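Local structure of putative poly(3-hydroxybutyrate) depolymerase LpqC (Bordetella parapertussis 12822, 3D0K) at residues V59-L64 with P88-E93; W119-V124 with S159-A164; M208-G213 with W261-V266. The protein probably hydrolyses ester bonds, as a putative poly(3-hydroxybutyrate) depolymerase of the alpha/beta-hydrolase fold. All blocks are in the same frame, centred on the assembly; numbering follows the deposited sequence.

Contact 1 (V59-L64 with P88-E93)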
loop_
_atom_site.group_PDB
_atom_site.type_symbol
_atom_site.label_atom_id
_atom_site.label_comp_id
_atom_site.label_asym_id
_atom_site.label_seq_id
_atom_site.Cartn_x
_atom_site.Cartn_y
_atom_site.Cartn_z
ATOM N N VAL A 59 3.754 -0.951 5.629
ATOM C CA VAL A 59 4.292 0.123 4.767
ATOM C C VAL A 59 4.817 -0.491 3.486
ATOM O O VAL A 59 5.706 -1.358 3.546
ATOM C CB VAL A 59 5.420 0.871 5.523
ATOM C CG1 VAL A 59 6.114 1.842 4.628
ATOM C CG2 VAL A 59 4.866 1.561 6.770
ATOM N N GLN A 60 4.327 -0.049 2.323
ATOM C CA GLN A 60 4.844 -0.587 1.055
ATOM C C GLN A 60 5.759 0.381 0.297
ATOM O O GLN A 60 5.338 1.484 0.004
ATOM C CB GLN A 60 3.726 -1.035 0.147
ATOM C CG GLN A 60 2.901 -2.211 0.711
ATOM C CD GLN A 60 3.754 -3.477 0.827
ATOM O OE1 GLN A 60 4.766 -3.652 0.088
ATOM N NE2 GLN A 60 3.356 -4.369 1.717
ATOM N N HIS A 61 6.967 -0.086 -0.004
ATOM C CA HIS A 61 8.070 0.710 -0.623
ATOM C C HIS A 61 7.718 1.092 -2.055
ATOM O O HIS A 61 6.809 0.521 -2.650
ATOM C CB HIS A 61 9.389 -0.109 -0.580
ATOM C CG HIS A 61 9.291 -1.498 -1.186
ATOM N ND1 HIS A 61 8.914 -1.733 -2.494
ATOM C CD2 HIS A 61 9.529 -2.727 -0.645
ATOM C CE1 HIS A 61 8.921 -3.034 -2.732
ATOM N NE2 HIS A 61 9.317 -3.652 -1.631
ATOM N N GLY A 62 8.441 2.048 -2.642
ATOM C CA GLY A 62 8.198 2.314 -4.053
ATOM C C GLY A 62 9.093 1.455 -4.955
ATOM O O GLY A 62 9.445 0.303 -4.611
ATOM N N VAL A 63 9.498 2.051 -6.071
ATOM C CA VAL A 63 10.132 1.347 -7.192
ATOM C C VAL A 63 11.539 0.829 -6.849
ATOM O O VAL A 63 11.951 -0.247 -7.332
ATOM C CB VAL A 63 10.119 2.242 -8.493
ATOM C CG1 VAL A 63 11.067 3.444 -8.361
ATOM C CG2 VAL A 63 10.425 1.387 -9.758
ATOM N N LEU A 64 12.220 1.552 -5.952
ATOM C CA LEU A 64 13.581 1.174 -5.518
ATOM C C LEU A 64 13.618 -0.113 -4.686
ATOM O O LEU A 64 14.694 -0.682 -4.491
ATOM C CB LEU A 64 14.218 2.319 -4.727
ATOM C CG LEU A 64 14.240 3.675 -5.461
ATOM C CD1 LEU A 64 14.779 4.764 -4.511
ATOM C CD2 LEU A 64 15.055 3.580 -6.712
ATOM N N PRO A 88 6.707 -5.210 4.173
ATOM C CA PRO A 88 6.932 -6.353 3.285
ATOM C C PRO A 88 7.737 -5.858 2.086
ATOM O O PRO A 88 7.284 -4.959 1.367
ATOM C CB PRO A 88 5.512 -6.783 2.867
ATOM C CG PRO A 88 4.586 -6.199 3.981
ATOM C CD PRO A 88 5.265 -4.885 4.304
ATOM N N THR A 89 8.891 -6.495 1.857
ATOM C CA THR A 89 9.898 -5.995 0.933
ATOM C C THR A 89 10.166 -6.997 -0.185
ATOM O O THR A 89 10.586 -8.114 0.083
ATOM C CB THR A 89 11.181 -5.710 1.702
ATOM O OG1 THR A 89 10.860 -4.798 2.760
ATOM C CG2 THR A 89 12.207 -5.096 0.799
ATOM N N PHE A 90 9.965 -6.556 -1.435
ATOM C CA PHE A 90 9.997 -7.476 -2.606
ATOM C C PHE A 90 11.158 -7.066 -3.485
ATOM O O PHE A 90 11.111 -6.031 -4.145
ATOM C CB PHE A 90 8.636 -7.420 -3.363
ATOM C CG PHE A 90 7.468 -7.841 -2.509
ATOM C CD1 PHE A 90 7.144 -9.177 -2.365
ATOM C CD2 PHE A 90 6.736 -6.887 -1.775
ATOM C CE1 PHE A 90 6.095 -9.559 -1.560
ATOM C CE2 PHE A 90 5.691 -7.241 -0.976
ATOM C CZ PHE A 90 5.380 -8.592 -0.831
ATOM N N SER A 91 12.226 -7.848 -3.440
ATOM C CA SER A 91 13.449 -7.459 -4.085
ATOM C C SER A 91 13.312 -7.514 -5.598
ATOM O O SER A 91 12.504 -8.271 -6.114
ATOM C CB SER A 91 14.588 -8.379 -3.635
ATOM O OG SER A 91 14.391 -9.693 -4.139
ATOM N N ASP A 92 14.092 -6.703 -6.294
ATOM C CA ASP A 92 14.136 -6.750 -7.756
ATOM C C ASP A 92 14.589 -8.117 -8.253
ATOM O O ASP A 92 14.150 -8.585 -9.328
ATOM C CB ASP A 92 15.085 -5.701 -8.269
ATOM C CG ASP A 92 14.457 -4.343 -8.369
ATOM O OD1 ASP A 92 13.260 -4.237 -8.743
ATOM O OD2 ASP A 92 15.178 -3.352 -8.091
ATOM N N GLU A 93 15.448 -8.778 -7.472
ATOM C CA GLU A 93 15.975 -10.063 -7.902
ATOM C C GLU A 93 14.925 -11.163 -7.892
ATOM O O GLU A 93 14.847 -11.922 -8.828
ATOM C CB GLU A 93 17.191 -10.493 -7.066
ATOM C CG GLU A 93 18.236 -11.179 -7.903
ATOM C CD GLU A 93 18.876 -12.401 -7.222
ATOM O OE1 GLU A 93 18.957 -12.455 -5.949
ATOM O OE2 GLU A 93 19.317 -13.311 -7.996
HETATM O O HOH W 1 7.719 -2.174 1.915
HETATM O O HOH W 2 12.250 -1.845 -9.598
#
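The imidazole of H61 takes the backbone N-H of F90 on its edge: F90 N lies 3.0 Å from H61 NE2, the hydrogen points almost straight at it (172°), and the bond keeps close to the ring plane. This joins the chain just beyond the ends of two neighbouring parallel strands, 56-60 and 84-89, in the central sheet of an alpha/beta-hydrolase fold. The loop that begins with H61 and G62 occupies the place where relatives of this fold often form the oxyanion hole, a role that is only inferred here. Beside the bond, T89 presents its backbone to the same ring edge, with T89 CA 3.5 Å from H61 NE2, while T89 CG2 sits 3.9 Å from H61 CD2. The side chain of Q60 crosses the pyrrolidine ring of P88 at about a right angle.

A second grip sets the rotation of the imidazole. H61 CG lies between the backbone N and the carbonyl carbon (chi1 54°), and the second ring nitrogen, H61 ND1, donates to G62 O at 3.0 Å, tilted from the ring plane. Farther out, Y101 bonds to H61 O, R65 bonds to F90 O, and the F90 ring stacks on F40 and meets W95 edge-to-face.

Water fills in where the strands part. P88 has no N-H to give V59 O, and a water does it instead: it donates to V59 O at 2.7 Å and to P88 O at 2.9 Å, and accepts from H61 N at 2.9 Å. Beyond the strand ends, another water bridges the loops, giving one hydrogen to V63 O and the other to D92 OD1, 2.7 Å away.

Contact 2 (W119-V124 with S159-A164)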
loop_
_atom_site.group_PDB
_atom_site.type_symbol
_atom_site.label_atom_id
_atom_site.label_comp_id
_atom_site.label_asym_id
_atom_site.label_seq_id
_atom_site.Cartn_x
_atom_site.Cartn_y
_atom_site.Cartn_z
ATOM N N TRP A 119 -2.026 -13.680 -5.786
ATOM C CA TRP A 119 -1.387 -12.416 -6.189
ATOM C C TRP A 119 -0.482 -11.923 -5.070
ATOM O O TRP A 119 -0.675 -12.271 -3.895
ATOM C CB TRP A 119 -2.415 -11.328 -6.578
ATOM C CG TRP A 119 -3.308 -11.661 -7.764
ATOM C CD1 TRP A 119 -3.431 -12.874 -8.415
ATOM C CD2 TRP A 119 -4.204 -10.770 -8.410
ATOM N NE1 TRP A 119 -4.360 -12.768 -9.427
ATOM C CE2 TRP A 119 -4.837 -11.487 -9.455
ATOM C CE3 TRP A 119 -4.520 -9.412 -8.226
ATOM C CZ2 TRP A 119 -5.776 -10.897 -10.296
ATOM C CZ3 TRP A 119 -5.477 -8.820 -9.071
ATOM C CH2 TRP A 119 -6.089 -9.566 -10.082
ATOM N N THR A 120 0.532 -11.133 -5.440
ATOM C CA THR A 120 1.501 -10.586 -4.468
ATOM C C THR A 120 0.724 -9.846 -3.350
ATOM O O THR A 120 1.102 -9.910 -2.168
ATOM C CB THR A 120 2.477 -9.605 -5.149
ATOM O OG1 THR A 120 2.896 -10.136 -6.409
ATOM C CG2 THR A 120 3.752 -9.331 -4.225
ATOM N N TYR A 121 -0.380 -9.177 -3.716
ATOM C CA TYR A 121 -1.168 -8.380 -2.746
ATOM C C TYR A 121 -1.671 -9.216 -1.575
ATOM O O TYR A 121 -1.820 -8.688 -0.460
ATOM C CB TYR A 121 -2.390 -7.768 -3.409
ATOM C CG TYR A 121 -2.072 -7.018 -4.715
ATOM C CD1 TYR A 121 -0.917 -6.243 -4.823
ATOM C CD2 TYR A 121 -2.935 -7.111 -5.820
ATOM C CE1 TYR A 121 -0.605 -5.586 -6.038
ATOM C CE2 TYR A 121 -2.662 -6.448 -7.023
ATOM C CZ TYR A 121 -1.485 -5.699 -7.112
ATOM O OH TYR A 121 -1.251 -5.007 -8.314
ATOM N N ALA A 122 -2.021 -10.473 -1.858
ATOM C CA ALA A 122 -2.655 -11.383 -0.874
ATOM C C ALA A 122 -1.715 -11.781 0.278
ATOM O O ALA A 122 -2.164 -12.283 1.337
ATOM C CB ALA A 122 -3.168 -12.661 -1.589
ATOM N N LEU A 123 -0.424 -11.596 0.060
ATOM C CA LEU A 123 0.603 -11.868 1.052
ATOM C C LEU A 123 0.472 -10.950 2.257
ATOM O O LEU A 123 0.826 -11.350 3.368
ATOM C CB LEU A 123 1.981 -11.682 0.414
ATOM C CG LEU A 123 2.332 -12.763 -0.623
ATOM C CD1 LEU A 123 3.638 -12.429 -1.270
ATOM C CD2 LEU A 123 2.427 -14.138 0.061
ATOM N N VAL A 124 -0.017 -9.717 2.065
ATOM C CA VAL A 124 -0.179 -8.786 3.238
ATOM C C VAL A 124 -1.075 -9.398 4.319
ATOM O O VAL A 124 -0.652 -9.549 5.475
ATOM C CB VAL A 124 -0.659 -7.385 2.824
ATOM C CG1 VAL A 124 -0.936 -6.470 4.094
ATOM C CG2 VAL A 124 0.364 -6.764 1.912
ATOM N N SER A 159 -8.486 -3.298 -4.773
ATOM C CA SER A 159 -9.349 -3.700 -5.870
ATOM C C SER A 159 -9.590 -5.203 -5.971
ATOM O O SER A 159 -10.478 -5.641 -6.693
ATOM C CB SER A 159 -8.711 -3.273 -7.197
ATOM O OG SER A 159 -8.436 -1.889 -7.179
ATOM N N SER A 160 -8.736 -5.986 -5.335
ATOM C CA SER A 160 -8.689 -7.438 -5.593
ATOM C C SER A 160 -8.792 -8.315 -4.356
ATOM O O SER A 160 -9.070 -9.503 -4.493
ATOM C CB SER A 160 -7.432 -7.817 -6.378
ATOM O OG SER A 160 -6.281 -7.606 -5.561
ATOM N N GLN A 161 -8.630 -7.739 -3.156
ATOM C CA GLN A 161 -8.516 -8.536 -1.902
ATOM C C GLN A 161 -9.608 -8.210 -0.880
ATOM O O GLN A 161 -10.146 -7.094 -0.893
ATOM C CB GLN A 161 -7.127 -8.326 -1.237
ATOM C CG GLN A 161 -5.920 -8.530 -2.208
ATOM C CD GLN A 161 -5.850 -9.976 -2.707
ATOM O OE1 GLN A 161 -6.034 -10.920 -1.907
ATOM N NE2 GLN A 161 -5.646 -10.162 -4.029
ATOM N N PRO A 162 -9.966 -9.178 -0.007
ATOM C CA PRO A 162 -10.894 -8.829 1.085
ATOM C C PRO A 162 -10.401 -7.630 1.945
ATOM O O PRO A 162 -9.188 -7.493 2.212
ATOM C CB PRO A 162 -10.974 -10.122 1.924
ATOM C CG PRO A 162 -10.630 -11.252 0.938
ATOM C CD PRO A 162 -9.574 -10.612 0.008
ATOM N N HIS A 163 -11.333 -6.795 2.398
ATOM C CA HIS A 163 -10.958 -5.597 3.160
ATOM C C HIS A 163 -10.941 -5.779 4.668
ATOM O O HIS A 163 -10.441 -4.898 5.388
ATOM C CB HIS A 163 -11.850 -4.419 2.813
ATOM C CG HIS A 163 -11.729 -3.989 1.390
ATOM N ND1 HIS A 163 -12.726 -3.287 0.756
ATOM C CD2 HIS A 163 -10.787 -4.260 0.440
ATOM C CE1 HIS A 163 -12.379 -3.074 -0.505
ATOM N NE2 HIS A 163 -11.205 -3.647 -0.728
ATOM N N ALA A 164 -11.465 -6.912 5.131
ATOM C CA ALA A 164 -11.586 -7.178 6.580
ATOM C C ALA A 164 -10.331 -6.912 7.447
ATOM O O ALA A 164 -10.472 -6.351 8.546
ATOM C CB ALA A 164 -12.237 -8.625 6.883
#
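S160 meets W119 and Y121 with both atoms of its short side chain. Its CB comes obliquely against the six-membered part of the indole, 3.5 Å from W119 CZ3, and its hydroxyl approaches the edge of the phenol ring, with S160 OG 3.4 Å from Y121 CD2. S160 OG lies between the backbone N and the carbonyl carbon (chi1 67°), from where it also bonds to R156 O, one turn back in its own helix. The two aromatic rings are themselves fixed from outside: W119 NE1 bonds to R114 O, Y121 OH bonds to N102 O, and F153 meets the Y121 ring edge-to-face.

In this alpha/beta-hydrolase fold, helix 149-160 follows the strand that leads into the probable nucleophile elbow. Here its C-terminal end lies against the beginning of helix 122-133, where A122 N bonds to W119 O at 3.0 Å.

Q161, just past the helix, is buried in the junction. Its chain bends at chi2 (-64°), carrying the amide back beside S160. Q161 NE2 donates to S160 OG at 3.0 Å, somewhat tilted from the amide plane, and is also bonded to V116 O, so this buried nitrogen has two partners. Nearer its own backbone, Q161 CG packs on the methylene of Y121, 3.8 Å from Y121 CB. The far side of the amide faces the helix start: Q161 OE1 rests 3.4 Å from the methyl CB of A122.

Contact 3 (M208-G213 with W261-V266)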
loop_
_atom_site.group_PDB
_atom_site.type_symbol
_atom_site.label_atom_id
_atom_site.label_comp_id
_atom_site.label_asym_id
_atom_site.label_seq_id
_atom_site.Cartn_x
_atom_site.Cartn_y
_atom_site.Cartn_z
HETATM N N MSE A 208 -10.836 4.750 1.458
HETATM C CA MSE A 208 -9.437 4.820 1.124
HETATM C C MSE A 208 -9.055 6.280 0.965
HETATM O O MSE A 208 -9.823 7.000 0.374
HETATM C CB MSE A 208 -9.215 4.114 -0.249
HETATM C CG MSE A 208 -7.749 4.160 -0.628
HETATM SE SE MSE A 208 -7.462 2.895 -2.146
HETATM C CE MSE A 208 -8.414 1.479 -1.256
ATOM N N THR A 209 -7.878 6.701 1.462
ATOM C CA THR A 209 -7.322 8.040 1.184
ATOM C C THR A 209 -6.373 7.921 -0.009
ATOM O O THR A 209 -5.471 7.061 -0.050
ATOM C CB THR A 209 -6.518 8.600 2.389
ATOM O OG1 THR A 209 -7.354 8.620 3.538
ATOM C CG2 THR A 209 -5.997 10.014 2.134
ATOM N N ILE A 210 -6.565 8.813 -0.970
ATOM C CA ILE A 210 -5.592 9.015 -2.000
ATOM C C ILE A 210 -4.810 10.215 -1.568
ATOM O O ILE A 210 -5.378 11.320 -1.472
ATOM C CB ILE A 210 -6.252 9.273 -3.341
ATOM C CG1 ILE A 210 -7.144 8.058 -3.711
ATOM C CG2 ILE A 210 -5.183 9.656 -4.383
ATOM C CD1 ILE A 210 -8.294 8.522 -4.736
ATOM N N LEU A 211 -3.520 10.015 -1.245
ATOM C CA LEU A 211 -2.723 11.121 -0.696
ATOM C C LEU A 211 -1.790 11.621 -1.799
ATOM O O LEU A 211 -0.922 10.859 -2.285
ATOM C CB LEU A 211 -1.917 10.688 0.503
ATOM C CG LEU A 211 -1.262 11.687 1.442
ATOM C CD1 LEU A 211 -2.287 12.633 2.153
ATOM C CD2 LEU A 211 -0.444 10.944 2.548
ATOM N N ALA A 212 -1.988 12.870 -2.192
ATOM C CA ALA A 212 -1.322 13.403 -3.400
ATOM C C ALA A 212 -0.541 14.691 -3.093
ATOM O O ALA A 212 -1.132 15.690 -2.693
ATOM C CB ALA A 212 -2.357 13.610 -4.534
ATOM N N GLY A 213 0.781 14.675 -3.296
ATOM C CA GLY A 213 1.587 15.888 -3.124
ATOM C C GLY A 213 1.350 16.787 -4.305
ATOM O O GLY A 213 1.394 16.335 -5.468
ATOM N N TRP A 261 -14.126 7.082 -0.999
ATOM C CA TRP A 261 -12.741 7.590 -1.177
ATOM C C TRP A 261 -12.622 9.044 -0.773
ATOM O O TRP A 261 -13.587 9.791 -0.849
ATOM C CB TRP A 261 -12.237 7.437 -2.605
ATOM C CG TRP A 261 -12.268 6.077 -3.188
ATOM C CD1 TRP A 261 -12.588 4.851 -2.560
ATOM C CD2 TRP A 261 -11.919 5.759 -4.528
ATOM N NE1 TRP A 261 -12.465 3.832 -3.480
ATOM C CE2 TRP A 261 -12.040 4.354 -4.679
ATOM C CE3 TRP A 261 -11.493 6.543 -5.630
ATOM C CZ2 TRP A 261 -11.803 3.701 -5.901
ATOM C CZ3 TRP A 261 -11.214 5.890 -6.850
ATOM C CH2 TRP A 261 -11.391 4.489 -6.983
ATOM N N GLN A 262 -11.428 9.434 -0.311
ATOM C CA GLN A 262 -11.128 10.816 -0.039
ATOM C C GLN A 262 -9.833 11.134 -0.754
ATOM O O GLN A 262 -8.860 10.370 -0.656
ATOM C CB GLN A 262 -10.943 11.035 1.468
ATOM C CG GLN A 262 -12.029 10.343 2.324
ATOM C CD GLN A 262 -13.172 11.268 2.763
ATOM O OE1 GLN A 262 -13.500 11.328 3.963
ATOM N NE2 GLN A 262 -13.769 12.006 1.817
ATOM N N LEU A 263 -9.829 12.256 -1.453
ATOM C CA LEU A 263 -8.636 12.820 -2.058
ATOM C C LEU A 263 -8.014 13.859 -1.115
ATOM O O LEU A 263 -8.625 14.892 -0.810
ATOM C CB LEU A 263 -8.965 13.444 -3.426
ATOM C CG LEU A 263 -7.755 14.117 -4.120
ATOM C CD1 LEU A 263 -6.678 13.073 -4.524
ATOM C CD2 LEU A 263 -8.130 14.960 -5.364
ATOM N N GLN A 264 -6.811 13.600 -0.639
ATOM C CA GLN A 264 -6.189 14.541 0.295
ATOM C C GLN A 264 -4.949 15.129 -0.348
ATOM O O GLN A 264 -3.967 14.432 -0.543
ATOM C CB GLN A 264 -5.844 13.807 1.619
ATOM C CG GLN A 264 -5.031 14.685 2.570
ATOM C CD GLN A 264 -5.835 15.853 3.098
ATOM O OE1 GLN A 264 -5.585 17.033 2.759
ATOM N NE2 GLN A 264 -6.804 15.544 3.945
ATOM N N VAL A 265 -4.997 16.401 -0.757
ATOM C CA VAL A 265 -3.844 17.015 -1.366
ATOM C C VAL A 265 -2.894 17.460 -0.271
ATOM O O VAL A 265 -3.319 18.061 0.711
ATOM C CB VAL A 265 -4.273 18.229 -2.201
ATOM C CG1 VAL A 265 -3.054 18.904 -2.847
ATOM C CG2 VAL A 265 -5.300 17.751 -3.267
ATOM N N VAL A 266 -1.613 17.183 -0.435
ATOM C CA VAL A 266 -0.584 17.698 0.473
ATOM C C VAL A 266 0.126 18.942 -0.133
ATOM O O VAL A 266 0.888 18.829 -1.090
ATOM C CB VAL A 266 0.428 16.596 0.854
ATOM C CG1 VAL A 266 1.357 17.078 1.968
ATOM C CG2 VAL A 266 -0.278 15.340 1.322
#
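L211 and V266 cross obliquely in a tight apolar contact, with L211 CD1 only 3.5 Å from V266 CG2. The same L211 methyl reaches Q264 CG, also at 3.5 Å, where the two chains run side by side. L211 CG, set anti to the backbone N (chi1 -166°), itself comes to 3.8 Å from V266 CG2. Helix 273-286 packs on the L211 and V266 side of the sheet, and helix 237-255 on the opposite one, where I210 CG2 touches L263 CD1 at 3.7 Å and A212 adds its methyl more loosely. Farther along that side, I210 CD1 comes obliquely against the indole, 3.9 Å from W261 CE3.

These side chains belong to the last two strands of the alpha/beta-hydrolase sheet, 209-213 and 262-266, parallel and joined through helix 237-255 in a beta-alpha-beta crossover. Their short axes cross at -23°, and 262-266 is the outermost strand within the chain. At the N-terminal end, the selenium of M208, a selenomethionine, makes a Met-aromatic contact with W261, 5.5 Å from the centroid of the five-membered ring; W261 NE1 is bonded to L203 O.

Five backbone bonds form the polar seam. Q262 N and Q264 N donate to M208 O and I210 O, while I210 N and A212 N return to Q262 O and Q264 O. The last, V266 N to A212 O, is 2.7 Å long, and its donor lies 36° above the carbonyl plane. T209 CG2 leans on Q264 CB, at 3.8 Å, beside Q262, which is exposed. I210 and A212 thus spend both backbone polar groups on the outer strand, while T209 and L211 pair with strand 168-172, so strand 209-213 is bonded along both edges.

How the contacts relate
Contacts 1 and 2 adjoin, their centres 16 Å apart: the F90 ring of contact 1 packs on the start of helix 122-133, with F90 CE1 3.6 Å from T120 CG2 and 3.8 Å from L123 CD1. Contact 3 touches neither. It belongs to the same sheet as contact 1 but lies across the chain's centre, about 22 Å between centres, and its nearest atoms are about 6 Å from contact 2. Near the probable triad S148, H271 and D216 come V63 and G213; Q60 touches the nucleophile elbow, from which helix 149-160 leads to contact 2. A sulfate, probably from the crystallisation liquor though such ions often mark pockets, lies about 4 Å from the V63 side chain.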